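Local atomic coordinates of 4'-phospho-dehydrooxetanocin synthase (Bacillus megaterium, PDB entry 5UL3), a protein that catalyses the cobalamin-dependent radical S-adenosylmethionine ring contraction of dAMP to an oxetane aldehyde, a step in oxetanocin A biosynthesis. Residues L417-Y422 and Y510-Y514; M544-M548 and M578-T583. All blocks are in the same frame, centred on the assembly; numbering follows the deposited sequence.

Contact 1: residues L417-Y422 and Y510-Y514; sequences LKMWHY and YEELY
Two helices of the AdoMet radical domain, 410-426 and 510-519, meet here through the first turn of the second helix, and Tyr510 reaches across to Lys418 and His421. The segment axes stand at 100° and come no closer than 10.8 Å. Tyr510 lays one face of its ring against the aliphatic part of Lys418: CB sits over the ring centre in a CH-pi contact, 3.8 Å from the centroid, and CG lies 3.5 Å from CE2 of Tyr510. The extended lysine chain then carries its amino group away from the other helix. At the far end of the ring, Tyr510 OH meets His421 ND1 at 2.6 Å, in the plane of the imidazole; the bond is short and fairly straight (161°), and either partner could donate. With CG anti to the backbone N, the His421 ring swings out toward helix 510-519, and its rotation about CB-CG brings ND1 to the hydroxyl; the two ring planes are inclined by 63°. Deeper in, one methyl of Leu417, CD2, fits against the opposite helix, 3.9 Å from Leu513 CD2 and 4.0 Å from Tyr514 CB. Leu417 also touches Leu461 of helix 452-464. This is near-perpendicular packing of a later helix, 510-519, on helix 410-426, which links strands 393-398 and 432-436 in the helical layer of the partial TIM barrel.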
loop_
_atom_site.group_PDB
_atom_site.type_symbol
_atom_site.label_atom_id
_atom_site.label_comp_id
_atom_site.label_asym_id
_atom_site.label_seq_id
_atom_site.Cartn_x
_atom_site.Cartn_y
_atom_site.Cartn_z
ATOM N N LEU A 417 22.861 9.565 -5.217
ATOM C CA LEU A 417 23.507 8.377 -4.658
ATOM C C LEU A 417 23.797 8.561 -3.172
ATOM O O LEU A 417 23.582 7.642 -2.371
ATOM C CB LEU A 417 24.792 8.065 -5.427
ATOM C CG LEU A 417 25.564 6.849 -4.922
ATOM C CD1 LEU A 417 24.735 5.587 -5.109
ATOM C CD2 LEU A 417 26.896 6.749 -5.664
ATOM N N LYS A 418 24.263 9.753 -2.781
ATOM C CA LYS A 418 24.449 10.031 -1.357
ATOM C C LYS A 418 23.147 9.858 -0.578
ATOM O O LYS A 418 23.134 9.260 0.506
ATOM C CB LYS A 418 25.000 11.445 -1.160
ATOM C CG LYS A 418 25.055 11.859 0.306
ATOM C CD LYS A 418 25.707 13.247 0.492
ATOM C CE LYS A 418 25.750 13.618 1.978
ATOM N NZ LYS A 418 26.053 15.072 2.211
ATOM N N MET A 419 22.039 10.368 -1.115
ATOM C CA MET A 419 20.748 10.227 -0.444
ATOM C C MET A 419 20.369 8.759 -0.284
ATOM O O MET A 419 19.931 8.327 0.792
ATOM C CB MET A 419 19.661 10.975 -1.231
ATOM C CG MET A 419 18.277 10.977 -0.551
ATOM S SD MET A 419 16.959 11.027 -1.796
ATOM C CE MET A 419 17.139 9.383 -2.466
ATOM N N TRP A 420 20.520 7.974 -1.353
ATOM C CA TRP A 420 20.209 6.553 -1.249
ATOM C C TRP A 420 21.111 5.857 -0.234
ATOM O O TRP A 420 20.669 4.934 0.466
ATOM C CB TRP A 420 20.321 5.903 -2.631
ATOM C CG TRP A 420 19.080 6.086 -3.448
ATOM C CD1 TRP A 420 18.829 7.074 -4.386
ATOM C CD2 TRP A 420 17.893 5.286 -3.382
ATOM N NE1 TRP A 420 17.563 6.914 -4.907
ATOM C CE2 TRP A 420 16.970 5.825 -4.310
ATOM C CE3 TRP A 420 17.520 4.158 -2.631
ATOM C CZ2 TRP A 420 15.705 5.270 -4.509
ATOM C CZ3 TRP A 420 16.259 3.617 -2.829
ATOM C CH2 TRP A 420 15.366 4.174 -3.763
ATOM N N HIS A 421 22.370 6.285 -0.134
ATOM C CA HIS A 421 23.251 5.719 0.883
ATOM C C HIS A 421 22.722 6.016 2.275
ATOM O O HIS A 421 22.693 5.128 3.135
ATOM C CB HIS A 421 24.673 6.256 0.725
ATOM C CG HIS A 421 25.654 5.660 1.692
ATOM N ND1 HIS A 421 26.577 6.421 2.377
ATOM C CD2 HIS A 421 25.859 4.378 2.082
ATOM C CE1 HIS A 421 27.303 5.636 3.153
ATOM N NE2 HIS A 421 26.894 4.391 2.988
ATOM N N TYR A 422 22.284 7.258 2.512
ATOM C CA TYR A 422 21.672 7.591 3.795
ATOM C C TYR A 422 20.446 6.731 4.058
ATOM O O TYR A 422 20.200 6.336 5.204
ATOM C CB TYR A 422 21.294 9.075 3.848
ATOM C CG TYR A 422 22.391 9.940 4.443
ATOM C CD1 TYR A 422 23.418 10.416 3.658
ATOM C CD2 TYR A 422 22.415 10.232 5.799
ATOM C CE1 TYR A 422 24.430 11.190 4.192
ATOM C CE2 TYR A 422 23.427 11.008 6.351
ATOM C CZ TYR A 422 24.430 11.484 5.534
ATOM O OH TYR A 422 25.444 12.257 6.048
ATOM N N TYR A 510 31.527 9.603 -3.039
ATOM C CA TYR A 510 30.315 9.264 -3.776
ATOM C C TYR A 510 30.547 9.352 -5.280
ATOM O O TYR A 510 30.107 8.477 -6.037
ATOM C CB TYR A 510 29.164 10.170 -3.340
ATOM C CG TYR A 510 28.660 9.850 -1.951
ATOM C CD1 TYR A 510 28.151 8.592 -1.661
ATOM C CD2 TYR A 510 28.698 10.797 -0.932
ATOM C CE1 TYR A 510 27.695 8.278 -0.392
ATOM C CE2 TYR A 510 28.245 10.495 0.345
ATOM C CZ TYR A 510 27.741 9.232 0.605
ATOM O OH TYR A 510 27.279 8.909 1.856
ATOM N N GLU A 511 31.276 10.380 -5.726
ATOM C CA GLU A 511 31.542 10.534 -7.152
ATOM C C GLU A 511 32.380 9.383 -7.694
ATOM O O GLU A 511 32.158 8.925 -8.821
ATOM C CB GLU A 511 32.233 11.880 -7.411
ATOM C CG GLU A 511 32.590 12.117 -8.875
ATOM C CD GLU A 511 33.049 13.543 -9.142
ATOM O OE1 GLU A 511 33.248 14.299 -8.168
ATOM O OE2 GLU A 511 33.199 13.908 -10.328
ATOM N N GLU A 512 33.354 8.904 -6.916
ATOM C CA GLU A 512 34.160 7.781 -7.382
ATOM C C GLU A 512 33.315 6.518 -7.498
ATOM O O GLU A 512 33.419 5.777 -8.484
ATOM C CB GLU A 512 35.344 7.548 -6.440
ATOM C CG GLU A 512 36.380 8.672 -6.430
ATOM C CD GLU A 512 37.500 8.448 -5.411
ATOM O OE1 GLU A 512 37.281 7.734 -4.409
ATOM O OE2 GLU A 512 38.608 8.988 -5.619
ATOM N N LEU A 513 32.473 6.262 -6.492
ATOM C CA LEU A 513 31.579 5.113 -6.547
ATOM C C LEU A 513 30.640 5.218 -7.737
ATOM O O LEU A 513 30.452 4.251 -8.485
ATOM C CB LEU A 513 30.784 5.016 -5.244
ATOM C CG LEU A 513 29.732 3.909 -5.221
ATOM C CD1 LEU A 513 30.397 2.556 -5.402
ATOM C CD2 LEU A 513 28.939 3.968 -3.911
ATOM N N TYR A 514 30.028 6.393 -7.915
ATOM C CA TYR A 514 29.140 6.629 -9.050
ATOM C C TYR A 514 29.845 6.374 -10.376
ATOM O O TYR A 514 29.327 5.655 -11.236
ATOM C CB TYR A 514 28.607 8.061 -8.997
ATOM C CG TYR A 514 27.617 8.415 -10.077
ATOM C CD1 TYR A 514 26.278 8.052 -9.965
ATOM C CD2 TYR A 514 28.004 9.153 -11.192
ATOM C CE1 TYR A 514 25.360 8.385 -10.946
ATOM C CE2 TYR A 514 27.091 9.495 -12.175
ATOM C CZ TYR A 514 25.779 9.107 -12.057
ATOM O OH TYR A 514 24.885 9.454 -13.035
#

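Contact 2: residues M544-M548 and M578-T583. With EDO (1,2-ethanediol), chain Y.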
loop_
_atom_site.group_PDB
_atom_site.type_symbol
_atom_site.label_atom_id
_atom_site.label_comp_id
_atom_site.label_asym_id
_atom_site.label_seq_id
_atom_site.Cartn_x
_atom_site.Cartn_y
_atom_site.Cartn_z
ATOM N N MET A 544 -0.469 -7.073 -18.577
ATOM C CA MET A 544 -1.076 -5.792 -18.250
ATOM C C MET A 544 -2.533 -5.963 -17.852
ATOM O O MET A 544 -3.308 -6.637 -18.543
ATOM C CB MET A 544 -0.979 -4.846 -19.447
ATOM C CG MET A 544 -1.698 -3.509 -19.243
ATOM S SD MET A 544 -0.917 -2.429 -18.032
ATOM C CE MET A 544 0.607 -1.990 -18.847
ATOM N N GLU A 545 -2.889 -5.371 -16.717
ATOM C CA GLU A 545 -4.268 -5.238 -16.271
ATOM C C GLU A 545 -4.617 -3.766 -16.405
ATOM O O GLU A 545 -3.945 -2.906 -15.824
ATOM C CB GLU A 545 -4.443 -5.743 -14.833
ATOM C CG GLU A 545 -4.332 -7.255 -14.737
ATOM C CD GLU A 545 -4.231 -7.757 -13.307
ATOM O OE1 GLU A 545 -4.414 -6.949 -12.370
ATOM O OE2 GLU A 545 -3.960 -8.965 -13.126
ATOM N N ILE A 546 -5.629 -3.471 -17.207
ATOM C CA ILE A 546 -5.920 -2.106 -17.617
ATOM C C ILE A 546 -6.975 -1.546 -16.676
ATOM O O ILE A 546 -8.137 -1.972 -16.704
ATOM C CB ILE A 546 -6.372 -2.052 -19.080
ATOM C CG1 ILE A 546 -5.317 -2.727 -19.961
ATOM C CG2 ILE A 546 -6.596 -0.617 -19.508
ATOM C CD1 ILE A 546 -5.666 -2.764 -21.438
ATOM N N LEU A 547 -6.575 -0.599 -15.832
ATOM C CA LEU A 547 -7.518 -0.050 -14.875
ATOM C C LEU A 547 -8.356 1.041 -15.527
ATOM O O LEU A 547 -8.013 1.578 -16.586
ATOM C CB LEU A 547 -6.790 0.507 -13.647
ATOM C CG LEU A 547 -5.997 -0.455 -12.757
ATOM C CD1 LEU A 547 -5.454 0.285 -11.551
ATOM C CD2 LEU A 547 -6.836 -1.647 -12.320
ATOM N N MET A 548 -9.471 1.368 -14.871
ATOM C CA MET A 548 -10.287 2.492 -15.305
ATOM C C MET A 548 -9.490 3.788 -15.203
ATOM O O MET A 548 -8.566 3.915 -14.391
ATOM C CB MET A 548 -11.564 2.595 -14.454
ATOM C CG MET A 548 -12.463 1.364 -14.502
ATOM S SD MET A 548 -13.836 1.465 -13.313
ATOM C CE MET A 548 -14.637 2.972 -13.867
ATOM N N MET A 578 -13.431 -4.741 -9.558
ATOM C CA MET A 578 -11.983 -4.716 -9.715
ATOM C C MET A 578 -11.474 -3.434 -10.360
ATOM O O MET A 578 -10.261 -3.307 -10.583
ATOM C CB MET A 578 -11.516 -5.934 -10.522
ATOM C CG MET A 578 -11.701 -7.264 -9.791
ATOM S SD MET A 578 -10.970 -7.288 -8.127
ATOM C CE MET A 578 -9.235 -6.990 -8.471
ATOM N N GLY A 579 -12.357 -2.481 -10.654
ATOM C CA GLY A 579 -11.938 -1.201 -11.203
ATOM C C GLY A 579 -11.132 -1.299 -12.479
ATOM O O GLY A 579 -10.246 -0.461 -12.712
ATOM N N ARG A 580 -11.412 -2.295 -13.319
ATOM C CA ARG A 580 -10.551 -2.541 -14.467
ATOM C C ARG A 580 -11.343 -3.141 -15.616
ATOM O O ARG A 580 -12.413 -3.726 -15.432
ATOM C CB ARG A 580 -9.387 -3.472 -14.114
ATOM C CG ARG A 580 -9.777 -4.927 -13.897
ATOM C CD ARG A 580 -8.597 -5.704 -13.316
ATOM N NE ARG A 580 -8.919 -7.102 -13.035
ATOM C CZ ARG A 580 -8.217 -7.876 -12.211
ATOM N NH1 ARG A 580 -7.157 -7.388 -11.578
ATOM N NH2 ARG A 580 -8.578 -9.136 -12.016
ATOM N N TYR A 581 -10.782 -2.994 -16.805
ATOM C CA TYR A 581 -11.330 -3.570 -18.019
ATOM C C TYR A 581 -10.756 -4.962 -18.230
ATOM O O TYR A 581 -9.670 -5.288 -17.743
ATOM C CB TYR A 581 -10.994 -2.702 -19.232
ATOM C CG TYR A 581 -11.559 -1.305 -19.216
ATOM C CD1 TYR A 581 -12.859 -1.055 -19.645
ATOM C CD2 TYR A 581 -10.786 -0.224 -18.802
ATOM C CE1 TYR A 581 -13.380 0.223 -19.650
ATOM C CE2 TYR A 581 -11.303 1.065 -18.802
ATOM C CZ TYR A 581 -12.600 1.280 -19.232
ATOM O OH TYR A 581 -13.121 2.556 -19.241
ATOM N N ALA A 582 -11.509 -5.786 -18.951
ATOM C CA ALA A 582 -11.013 -7.050 -19.477
ATOM C C ALA A 582 -10.752 -6.837 -20.965
ATOM O O ALA A 582 -11.668 -6.480 -21.709
ATOM C CB ALA A 582 -12.015 -8.175 -19.232
ATOM N N THR A 583 -9.498 -7.014 -21.383
ATOM C CA THR A 583 -9.026 -6.541 -22.681
ATOM C C THR A 583 -8.253 -7.631 -23.409
ATOM O O THR A 583 -7.377 -8.275 -22.819
ATOM C CB THR A 583 -8.120 -5.309 -22.518
ATOM O OG1 THR A 583 -8.722 -4.377 -21.605
ATOM C CG2 THR A 583 -7.872 -4.620 -23.871
HETATM C C1 EDO Y . -0.228 -3.874 -13.663
HETATM O O1 EDO Y . -0.894 -4.808 -14.519
HETATM C C2 EDO Y . -0.670 -2.461 -14.013
HETATM O O2 EDO Y . -2.097 -2.377 -13.986
HETATM O O HOH W 1 -7.242 -5.585 -18.716
#
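Glu545, which binds S-adenosylmethionine and touches cobalamin, leads into a short, weakly bonded antiparallel pairing of 546-547 with 580-581; its OE1 makes a salt bridge to Arg580 NH1 (2.9 Å). Carboxylate and guanidinium are turned 60° apart, so the pair is not coplanar. The glutamate backbone holds a 1,2-ethanediol, probably from the crystallisation liquor, through its N and O. Next, Ile546 O accepts from Tyr581 N at 2.8 Å, while Ile546 N reaches Tyr581 O through a water that accepts from the amide and donates to the carbonyl. Ile546 CD1 extends to Thr583, 3.5 Å from OG1. Leu547 and Arg580 form a non-hydrogen-bonded pair: Leu547 CA and Arg580 CA are 3.9 Å apart, and the side chains diverge at the base; even so, Leu547 CD2 rests 3.6 Å from Arg580 CB. Gly579 and Arg580 form a G1 beta bulge facing Asp575, with Gly579 at positive phi (56°). The Gly579 carbonyl turns to Met548, accepting from Met548 N at 2.9 Å, the donor tilted 32° from the carbonyl plane. The methionine side chain folds over the same peptide, CG near Gly579 O and SD near Gly579 CA. Tyr581, lodged against Ser553 and Gln557 of helix 551-563, brings its ring to the end of the segment, where CE2 lies 3.9 Å from Met548 CA.

Overall arrangement
Contact 1 and contact 2 follow one another along the chain and do not touch: their centres are 39 Å apart and their nearest atoms about 22 Å. Contact 1 joins two peripheral helices, its centre about 28 Å from the centre of the chain and away from the annotated sites. Contact 2 lies nearer the middle, its centre about 19 Å away. There the side chain of Glu545 comes within about 4 Å of cobalamin at its nearest atoms, and that of Leu547 within about 4 Å of Pro322, a cobalamin-binding residue, and about 9 Å of the iron-sulfur cluster. Contact 1 thus belongs to the periphery, whereas contact 2 reaches the cobalamin pocket through Glu545 and Leu547.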